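Local structure of gliding motility protein MglB (Myxococcus xanthus, 6IZW) at residues T13-V18 / D123-I128; V30-D35 / V100-F105; G61-M66 / P79-E84. The protein takes part in gliding motility as a Roadblock/LC7-family regulator of the GTPase MglA, probably as an adaptor and possibly a nucleotide exchange factor. The protein carries 1 engineered substitution. All blocks are in the same frame, centred on the assembly; numbering follows the deposited sequence.

Interaction 1 of 3, residues T13-V18 / D123-I128; sequences TKINAV and DELTKI
Lys14, Ile15 and Val18 meet Glu124, Leu125 and Ile128 between two helices that run almost exactly antiparallel, at 178°, with their axes 10.1 Å apart where they come closest. Val18 and Ile128 reach toward each other tip to tip, Val18 CG2 lying 3.6 Å from Ile128 CD1. That same methyl, Ile128 CD1, rests 3.6 Å from Lys14 CB, and so fits between two residues one helical turn apart. Branched isoleucine suits the place because its other arm is used too: Ile128 CG2 sits 4.1 Å from Ile15 CG1. An alanine here would probably open a gap beside Val18 CG2 and leave Lys14 CB and Ile15 CG1 without their isoleucine partner. In the Roadblock/LC7 fold helices 9-25 and 111-130 lie together on one face of the antiparallel sheet, and here Ile15 and Leu125 both pack on Leu33 of that sheet; Leu125 CD2 also lies 3.8 Å from Val18 CG1. Toward solvent Lys14 contributes carbon, its CD lying 3.9 Å from Ile128 CG2 as the two side chains slide past each other, whereas Glu124 brings OE1 of its carboxylate to 3.7 Å from Val18 CG2, with no hydrogen bond across the contact.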
loop_
_atom_site.group_PDB
_atom_site.type_symbol
_atom_site.label_atom_id
_atom_site.label_comp_id
_atom_site.label_asym_id
_atom_site.label_seq_id
_atom_site.Cartn_x
_atom_site.Cartn_y
_atom_site.Cartn_z
ATOM N N THR B 13 22.405 -12.154 -8.755
ATOM C CA THR B 13 23.749 -11.661 -8.488
ATOM C C THR B 13 24.041 -10.386 -9.272
ATOM O O THR B 13 24.678 -9.462 -8.749
ATOM C CB THR B 13 24.743 -12.762 -8.829
ATOM O OG1 THR B 13 24.292 -13.427 -10.016
ATOM C CG2 THR B 13 24.802 -13.778 -7.695
ATOM N N LYS B 14 23.571 -10.309 -10.520
ATOM C CA LYS B 14 23.758 -9.094 -11.310
ATOM C C LYS B 14 22.949 -7.934 -10.744
ATOM O O LYS B 14 23.439 -6.799 -10.676
ATOM C CB LYS B 14 23.362 -9.329 -12.769
ATOM C CG LYS B 14 23.673 -10.705 -13.335
ATOM C CD LYS B 14 23.080 -10.860 -14.739
ATOM C CE LYS B 14 23.925 -11.793 -15.607
ATOM N NZ LYS B 14 23.749 -11.551 -17.070
ATOM N N ILE B 15 21.699 -8.196 -10.350
ATOM C CA ILE B 15 20.838 -7.138 -9.830
ATOM C C ILE B 15 21.464 -6.504 -8.597
ATOM O O ILE B 15 21.506 -5.275 -8.467
ATOM C CB ILE B 15 19.431 -7.692 -9.542
ATOM C CG1 ILE B 15 18.636 -7.839 -10.844
ATOM C CG2 ILE B 15 18.686 -6.789 -8.592
ATOM C CD1 ILE B 15 17.353 -8.643 -10.685
ATOM N N ASN B 16 21.991 -7.328 -7.687
ATOM C CA ASN B 16 22.664 -6.791 -6.506
ATOM C C ASN B 16 23.870 -5.940 -6.890
ATOM O O ASN B 16 24.182 -4.951 -6.216
ATOM C CB ASN B 16 23.091 -7.928 -5.577
ATOM C CG ASN B 16 21.972 -8.920 -5.314
ATOM O OD1 ASN B 16 22.204 -10.123 -5.227
ATOM N ND2 ASN B 16 20.749 -8.418 -5.199
ATOM N N ALA B 17 24.567 -6.312 -7.969
ATOM C CA ALA B 17 25.732 -5.544 -8.396
ATOM C C ALA B 17 25.329 -4.142 -8.847
ATOM O O ALA B 17 25.977 -3.154 -8.487
ATOM C CB ALA B 17 26.470 -6.288 -9.510
ATOM N N VAL B 18 24.255 -4.037 -9.634
ATOM C CA VAL B 18 23.764 -2.722 -10.049
ATOM C C VAL B 18 23.496 -1.840 -8.836
ATOM O O VAL B 18 23.809 -0.643 -8.835
ATOM C CB VAL B 18 22.505 -2.871 -10.925
ATOM C CG1 VAL B 18 21.871 -1.518 -11.170
ATOM C CG2 VAL B 18 22.839 -3.554 -12.243
ATOM N N ASP B 123 18.751 1.715 -16.785
ATOM C CA ASP B 123 19.019 1.125 -18.095
ATOM C C ASP B 123 19.785 -0.190 -17.966
ATOM O O ASP B 123 19.558 -1.125 -18.747
ATOM C CB ASP B 123 19.785 2.122 -18.969
ATOM C CG ASP B 123 19.520 1.924 -20.459
ATOM O OD1 ASP B 123 18.531 1.236 -20.805
ATOM O OD2 ASP B 123 20.304 2.454 -21.283
ATOM N N GLU B 124 20.680 -0.282 -16.977
ATOM C CA GLU B 124 21.357 -1.540 -16.685
ATOM C C GLU B 124 20.377 -2.603 -16.193
ATOM O O GLU B 124 20.545 -3.792 -16.491
ATOM C CB GLU B 124 22.452 -1.308 -15.646
ATOM C CG GLU B 124 23.792 -1.915 -16.004
ATOM C CD GLU B 124 24.848 -1.655 -14.945
ATOM O OE1 GLU B 124 24.582 -0.839 -14.030
ATOM O OE2 GLU B 124 25.942 -2.262 -15.030
ATOM N N LEU B 125 19.353 -2.201 -15.432
ATOM C CA LEU B 125 18.439 -3.185 -14.861
ATOM C C LEU B 125 17.556 -3.810 -15.931
ATOM O O LEU B 125 17.277 -5.013 -15.886
ATOM C CB LEU B 125 17.582 -2.549 -13.769
ATOM C CG LEU B 125 18.275 -2.400 -12.416
ATOM C CD1 LEU B 125 17.311 -1.840 -11.405
ATOM C CD2 LEU B 125 18.829 -3.735 -11.951
ATOM N N THR B 126 17.093 -3.012 -16.891
ATOM C CA THR B 126 16.327 -3.578 -17.993
ATOM C C THR B 126 17.194 -4.457 -18.888
ATOM O O THR B 126 16.663 -5.331 -19.583
ATOM C CB THR B 126 15.674 -2.462 -18.806
ATOM O OG1 THR B 126 16.571 -2.034 -19.838
ATOM C CG2 THR B 126 15.352 -1.276 -17.912
ATOM N N LYS B 127 18.515 -4.248 -18.878
ATOM C CA LYS B 127 19.408 -5.150 -19.596
ATOM C C LYS B 127 19.480 -6.510 -18.911
ATOM O O LYS B 127 19.564 -7.547 -19.584
ATOM C CB LYS B 127 20.803 -4.533 -19.720
ATOM N N ILE B 128 19.443 -6.531 -17.573
ATOM C CA ILE B 128 19.414 -7.805 -16.858
ATOM C C ILE B 128 18.077 -8.506 -17.080
ATOM O O ILE B 128 18.029 -9.708 -17.367
ATOM C CB ILE B 128 19.704 -7.595 -15.362
ATOM C CG1 ILE B 128 21.060 -6.908 -15.171
ATOM C CG2 ILE B 128 19.657 -8.924 -14.622
ATOM C CD1 ILE B 128 21.363 -6.526 -13.728
#

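Interaction 2 of 3, residues V30-D35 / V100-F105; sequences VVFLVD and VLVVIF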
loop_
_atom_site.group_PDB
_atom_site.type_symbol
_atom_site.label_atom_id
_atom_site.label_comp_id
_atom_site.label_asym_id
_atom_site.label_seq_id
_atom_site.Cartn_x
_atom_site.Cartn_y
_atom_site.Cartn_z
ATOM N N VAL B 30 21.048 4.703 1.286
ATOM C CA VAL B 30 20.507 3.384 0.958
ATOM C C VAL B 30 20.029 3.370 -0.488
ATOM O O VAL B 30 19.737 4.406 -1.087
ATOM C CB VAL B 30 19.333 2.919 1.867
ATOM C CG1 VAL B 30 19.674 3.058 3.328
ATOM C CG2 VAL B 30 17.978 3.581 1.485
ATOM N N VAL B 31 19.978 2.166 -1.046
ATOM C CA VAL B 31 19.348 1.893 -2.332
ATOM C C VAL B 31 18.570 0.594 -2.176
ATOM O O VAL B 31 19.006 -0.303 -1.449
ATOM C CB VAL B 31 20.391 1.776 -3.463
ATOM C CG1 VAL B 31 19.835 0.989 -4.665
ATOM C CG2 VAL B 31 20.893 3.153 -3.876
ATOM N N PHE B 32 17.415 0.487 -2.833
ATOM C CA PHE B 32 16.749 -0.809 -2.865
ATOM C C PHE B 32 15.804 -0.883 -4.052
ATOM O O PHE B 32 15.454 0.131 -4.662
ATOM C CB PHE B 32 16.005 -1.122 -1.553
ATOM C CG PHE B 32 14.891 -0.174 -1.228
ATOM C CD1 PHE B 32 13.607 -0.400 -1.702
ATOM C CD2 PHE B 32 15.120 0.929 -0.419
ATOM C CE1 PHE B 32 12.568 0.478 -1.393
ATOM C CE2 PHE B 32 14.094 1.812 -0.103
ATOM C CZ PHE B 32 12.814 1.589 -0.585
ATOM N N LEU B 33 15.408 -2.116 -4.367
ATOM C CA LEU B 33 14.572 -2.439 -5.508
ATOM C C LEU B 33 13.352 -3.201 -5.006
ATOM O O LEU B 33 13.495 -4.155 -4.237
ATOM C CB LEU B 33 15.359 -3.271 -6.523
ATOM C CG LEU B 33 14.745 -3.372 -7.915
ATOM C CD1 LEU B 33 14.873 -2.026 -8.612
ATOM C CD2 LEU B 33 15.363 -4.506 -8.760
ATOM N N VAL B 34 12.155 -2.780 -5.428
ATOM C CA VAL B 34 10.905 -3.325 -4.905
ATOM C C VAL B 34 9.944 -3.584 -6.056
ATOM O O VAL B 34 9.795 -2.756 -6.960
ATOM C CB VAL B 34 10.258 -2.392 -3.857
ATOM C CG1 VAL B 34 10.065 -0.996 -4.408
ATOM C CG2 VAL B 34 8.919 -2.950 -3.394
ATOM N N ASP B 35 9.308 -4.747 -6.030
ATOM C CA ASP B 35 8.209 -5.035 -6.934
ATOM C C ASP B 35 7.008 -4.143 -6.614
ATOM O O ASP B 35 6.828 -3.679 -5.484
ATOM C CB ASP B 35 7.822 -6.514 -6.811
ATOM C CG ASP B 35 6.924 -6.980 -7.930
ATOM O OD1 ASP B 35 5.762 -6.513 -8.023
ATOM O OD2 ASP B 35 7.383 -7.832 -8.721
ATOM N N VAL B 100 10.483 -1.042 -9.146
ATOM C CA VAL B 100 10.666 0.326 -8.684
ATOM C C VAL B 100 12.040 0.403 -8.042
ATOM O O VAL B 100 12.333 -0.366 -7.120
ATOM C CB VAL B 100 9.591 0.756 -7.664
ATOM C CG1 VAL B 100 9.903 2.135 -7.093
ATOM C CG2 VAL B 100 8.206 0.718 -8.276
ATOM N N LEU B 101 12.883 1.326 -8.506
ATOM C CA LEU B 101 14.174 1.535 -7.864
ATOM C C LEU B 101 14.096 2.773 -6.990
ATOM O O LEU B 101 13.499 3.776 -7.373
ATOM C CB LEU B 101 15.315 1.679 -8.875
ATOM C CG LEU B 101 16.697 1.202 -8.384
ATOM C CD1 LEU B 101 17.646 1.124 -9.558
ATOM C CD2 LEU B 101 17.320 2.057 -7.271
ATOM N N VAL B 102 14.688 2.683 -5.810
ATOM C CA VAL B 102 14.602 3.727 -4.803
ATOM C C VAL B 102 16.008 4.059 -4.335
ATOM O O VAL B 102 16.832 3.164 -4.105
ATOM C CB VAL B 102 13.726 3.305 -3.605
ATOM C CG1 VAL B 102 13.817 4.342 -2.501
ATOM C CG2 VAL B 102 12.288 3.089 -4.032
ATOM N N VAL B 103 16.281 5.353 -4.212
ATOM C CA VAL B 103 17.538 5.870 -3.696
ATOM C C VAL B 103 17.200 6.965 -2.700
ATOM O O VAL B 103 16.499 7.923 -3.047
ATOM C CB VAL B 103 18.435 6.423 -4.817
ATOM C CG1 VAL B 103 19.863 6.590 -4.319
ATOM C CG2 VAL B 103 18.395 5.516 -6.038
ATOM N N ILE B 104 17.676 6.825 -1.467
ATOM C CA ILE B 104 17.664 7.941 -0.535
ATOM C C ILE B 104 19.110 8.254 -0.188
ATOM O O ILE B 104 19.951 7.352 -0.098
ATOM C CB ILE B 104 16.804 7.695 0.727
ATOM C CG1 ILE B 104 17.294 6.507 1.551
ATOM C CG2 ILE B 104 15.335 7.485 0.344
ATOM C CD1 ILE B 104 16.229 5.971 2.458
ATOM N N PHE B 105 19.405 9.543 -0.059
ATOM C CA PHE B 105 20.777 10.009 0.014
ATOM C C PHE B 105 20.847 11.212 0.938
ATOM O O PHE B 105 19.836 11.858 1.230
ATOM C CB PHE B 105 21.321 10.376 -1.375
ATOM C CG PHE B 105 20.376 11.216 -2.196
ATOM C CD1 PHE B 105 20.272 12.581 -1.982
ATOM C CD2 PHE B 105 19.587 10.636 -3.181
ATOM C CE1 PHE B 105 19.403 13.350 -2.731
ATOM C CE2 PHE B 105 18.717 11.403 -3.936
ATOM C CZ PHE B 105 18.626 12.760 -3.709
#
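The Phe32 ring lies side by side with Val102, which covers one of its faces: Val102 CB is 3.8 Å from the ring centroid and 17° off the normal, a CH-pi contact. The two methyls spread over different parts of the ring, Val102 CG1 approaching CE2 and CZ while CG2 lies near CE1. Phe32 CG, set between its own backbone N and carbonyl carbon (chi1 63°), starts the ring on its way alongside Val102. The pair belongs to the central strand 99-106 and its neighbour 28-35 in the five-stranded antiparallel sheet of the Roadblock/LC7 fold. On the same face as Phe32, Val34 CG1 packs 3.7 Å from Val100 CB, and helix 52-72 covers this side through Leu55, Ala56 and Thr59. The other face carries Val31, Leu33, Leu101 and Val103, under helices 9-25 and 111-130. There Leu33 CD1 lies 3.7 Å from Leu101 CG, and Val31 uses both branches, CG2 at 3.6 Å from Val103 CG1 and CG1 against Leu101 CD2. Beta-branched and leucine side chains suit strands that must be apolar on both sides.

Between these layers the polar backbone is paired off. Val30 with Ile104, Phe32 with Val102 and Val34 with Val100 are hydrogen-bonded pairs; Val31 with Val103 and Leu33 with Leu101 are the non-hydrogen-bonded pairs between them. Val31 CA also makes a CA-H...O contact with Val102 O. At the Val100 end one of the two bonds is weak, Val100 N to Val34 O, bent to 126° at the hydrogen. By contrast, in the middle pair Val102 N donates a hydrogen bond to Phe32 O at 2.9 Å, nearly along the C=O axis.

Interaction 3 of 3, residues G61-M66 / P79-E84; sequences GNVAAM and PNQFHE
Gln81, on strand 80-83, the outermost of this chain's own sheet at that side, reaches across to Asn62, Val63 and Met66 on helix 61-66; the helix and strand axes are inclined at 118° and come no closer than 10.6 Å. The nearest CA atoms, those of Val63 and Gln81, are still 8.6 Å apart, so the contact depends on a long side chain. Glutamine has the length for it: its chain is extended beyond CG, with CD anti to CA (chi2 -164°), and this carries the amide to the helix.

The two ends of that amide meet different surroundings. Gln81 OE1 accepts a weak hydrogen bond from Asn62 ND2 at 3.3 Å, and a second weak one from His83 NE2 at 3.4 Å, the oxygen lying in the plane of the imidazole at its edge. The amide planes of Asn62 and Gln81 stand 75° apart as the side chains slide past each other. The other end, Gln81 NE2, lies against carbon, 3.2 Å from CG of Met66, a selenomethionine here, and 4.1 Å from Val63 CG2. One buried carbonyl oxygen thus draws together a helix residue and a strand residue, and the two weak bonds would tend to fix which way the amide is turned.

Helix 52-72 and strand 80-83 also face the second subunit. Met66 packs on His83 of that subunit, Gln81 and His83 meet its His83 and Gln81 in turn, and Asn62 packs on its Met66. Ala64 and Ala65 of the same helix touch the chain of another protein, small residues that let it come near. Pairing through this central helix and the outermost strand beside it is characteristic of Roadblock/LC7 homodimers.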
loop_
_atom_site.group_PDB
_atom_site.type_symbol
_atom_site.label_atom_id
_atom_site.label_comp_id
_atom_site.label_asym_id
_atom_site.label_seq_id
_atom_site.Cartn_x
_atom_site.Cartn_y
_atom_site.Cartn_z
ATOM N N GLY B 61 3.157 0.854 -1.860
ATOM C CA GLY B 61 1.869 1.473 -1.592
ATOM C C GLY B 61 1.802 2.889 -2.135
ATOM O O GLY B 61 0.837 3.268 -2.806
ATOM N N ASN B 62 2.838 3.681 -1.864
ATOM C CA ASN B 62 2.913 5.031 -2.411
ATOM C C ASN B 62 2.805 5.015 -3.935
ATOM O O ASN B 62 1.941 5.686 -4.513
ATOM C CB ASN B 62 4.214 5.694 -1.952
ATOM C CG ASN B 62 4.502 6.996 -2.671
ATOM O OD1 ASN B 62 3.620 7.604 -3.267
ATOM N ND2 ASN B 62 5.749 7.429 -2.623
ATOM N N VAL B 63 3.653 4.226 -4.600
ATOM C CA VAL B 63 3.671 4.213 -6.062
ATOM C C VAL B 63 2.327 3.764 -6.610
ATOM O O VAL B 63 1.839 4.311 -7.605
ATOM C CB VAL B 63 4.819 3.322 -6.582
ATOM C CG1 VAL B 63 4.572 2.908 -8.044
ATOM C CG2 VAL B 63 6.155 4.039 -6.421
ATOM N N ALA B 64 1.697 2.773 -5.965
ATOM C CA ALA B 64 0.390 2.314 -6.433
ATOM C C ALA B 64 -0.680 3.389 -6.263
ATOM O O ALA B 64 -1.604 3.486 -7.085
ATOM C CB ALA B 64 -0.014 1.037 -5.699
ATOM N N ALA B 65 -0.600 4.185 -5.188
ATOM C CA ALA B 65 -1.580 5.254 -5.012
ATOM C C ALA B 65 -1.372 6.353 -6.049
ATOM O O ALA B 65 -2.341 6.879 -6.606
ATOM C CB ALA B 65 -1.513 5.825 -3.592
HETATM N N MSE B 66 -0.122 6.695 -6.332
HETATM C CA MSE B 66 0.179 7.640 -7.404
HETATM C C MSE B 66 -0.246 7.082 -8.740
HETATM O O MSE B 66 -0.716 7.828 -9.598
HETATM C CB MSE B 66 1.661 7.986 -7.443
HETATM C CG MSE B 66 2.067 8.974 -6.365
HETATM SE SE MSE B 66 0.821 10.491 -6.206
HETATM C CE MSE B 66 0.845 11.092 -8.062
ATOM N N PRO B 79 6.711 8.556 -14.259
ATOM C CA PRO B 79 7.900 7.693 -14.336
ATOM C C PRO B 79 8.770 7.743 -13.104
ATOM O O PRO B 79 9.510 6.788 -12.851
ATOM C CB PRO B 79 8.647 8.236 -15.561
ATOM C CG PRO B 79 8.211 9.656 -15.656
ATOM C CD PRO B 79 6.758 9.641 -15.253
ATOM N N ASN B 80 8.718 8.817 -12.325
ATOM C CA ASN B 80 9.500 8.867 -11.100
ATOM C C ASN B 80 8.833 9.836 -10.132
ATOM O O ASN B 80 7.787 10.421 -10.423
ATOM C CB ASN B 80 10.970 9.222 -11.384
ATOM C CG ASN B 80 11.139 10.301 -12.433
ATOM O OD1 ASN B 80 11.160 11.488 -12.114
ATOM N ND2 ASN B 80 11.297 9.893 -13.692
ATOM N N GLN B 81 9.421 9.951 -8.948
ATOM C CA GLN B 81 8.918 10.817 -7.893
ATOM C C GLN B 81 10.128 11.341 -7.142
ATOM O O GLN B 81 11.132 10.637 -6.991
ATOM C CB GLN B 81 7.985 10.088 -6.915
ATOM C CG GLN B 81 6.958 9.155 -7.556
ATOM C CD GLN B 81 5.832 8.763 -6.609
ATOM O OE1 GLN B 81 5.812 9.170 -5.442
ATOM N NE2 GLN B 81 4.940 7.891 -7.083
ATOM N N PHE B 82 10.038 12.583 -6.690
ATOM C CA PHE B 82 11.111 13.177 -5.917
ATOM C C PHE B 82 10.532 13.744 -4.633
ATOM O O PHE B 82 9.399 14.237 -4.606
ATOM C CB PHE B 82 11.850 14.269 -6.701
ATOM C CG PHE B 82 12.825 15.041 -5.868
ATOM C CD1 PHE B 82 13.965 14.423 -5.369
ATOM C CD2 PHE B 82 12.596 16.374 -5.553
ATOM C CE1 PHE B 82 14.864 15.121 -4.586
ATOM C CE2 PHE B 82 13.493 17.079 -4.769
ATOM C CZ PHE B 82 14.628 16.454 -4.288
ATOM N N HIS B 83 11.324 13.656 -3.567
ATOM C CA HIS B 83 10.890 14.087 -2.243
ATOM C C HIS B 83 12.126 14.615 -1.519
ATOM O O HIS B 83 12.929 13.833 -0.998
ATOM C CB HIS B 83 10.228 12.938 -1.490
ATOM C CG HIS B 83 9.072 12.321 -2.221
ATOM N ND1 HIS B 83 7.806 12.867 -2.209
ATOM C CD2 HIS B 83 8.998 11.220 -3.008
ATOM C CE1 HIS B 83 7.000 12.122 -2.947
ATOM N NE2 HIS B 83 7.698 11.116 -3.442
ATOM N N GLU B 84 12.283 15.936 -1.514
ATOM C CA GLU B 84 13.413 16.559 -0.840
ATOM C C GLU B 84 13.197 16.560 0.666
ATOM O O GLU B 84 12.080 16.762 1.155
ATOM C CB GLU B 84 13.623 17.991 -1.333
#

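Interactions 1 and 2 form a continuous apolar layer: Leu125 CD1 lies 3.5 Å from Leu101 CD1 and 3.7 Å from Leu33 CD1, so the helix pair of interaction 1 rests directly on the strands of interaction 2. Their centres are 13 Å apart. Interaction 3, 12 Å from interaction 2 between centres, involves the same sheet through strand 80-83, outermost within this chain, and helix 52-72; it touches strand 99-106 where Val63 CG1 lies 4.2 Å from Val100 CG2. Interactions 1 and 3 are 22 Å apart between centres, on opposite sides of the chain's centre. The two-helix side is thus separated by the sheet from the helix that meets the second subunit and the partner protein.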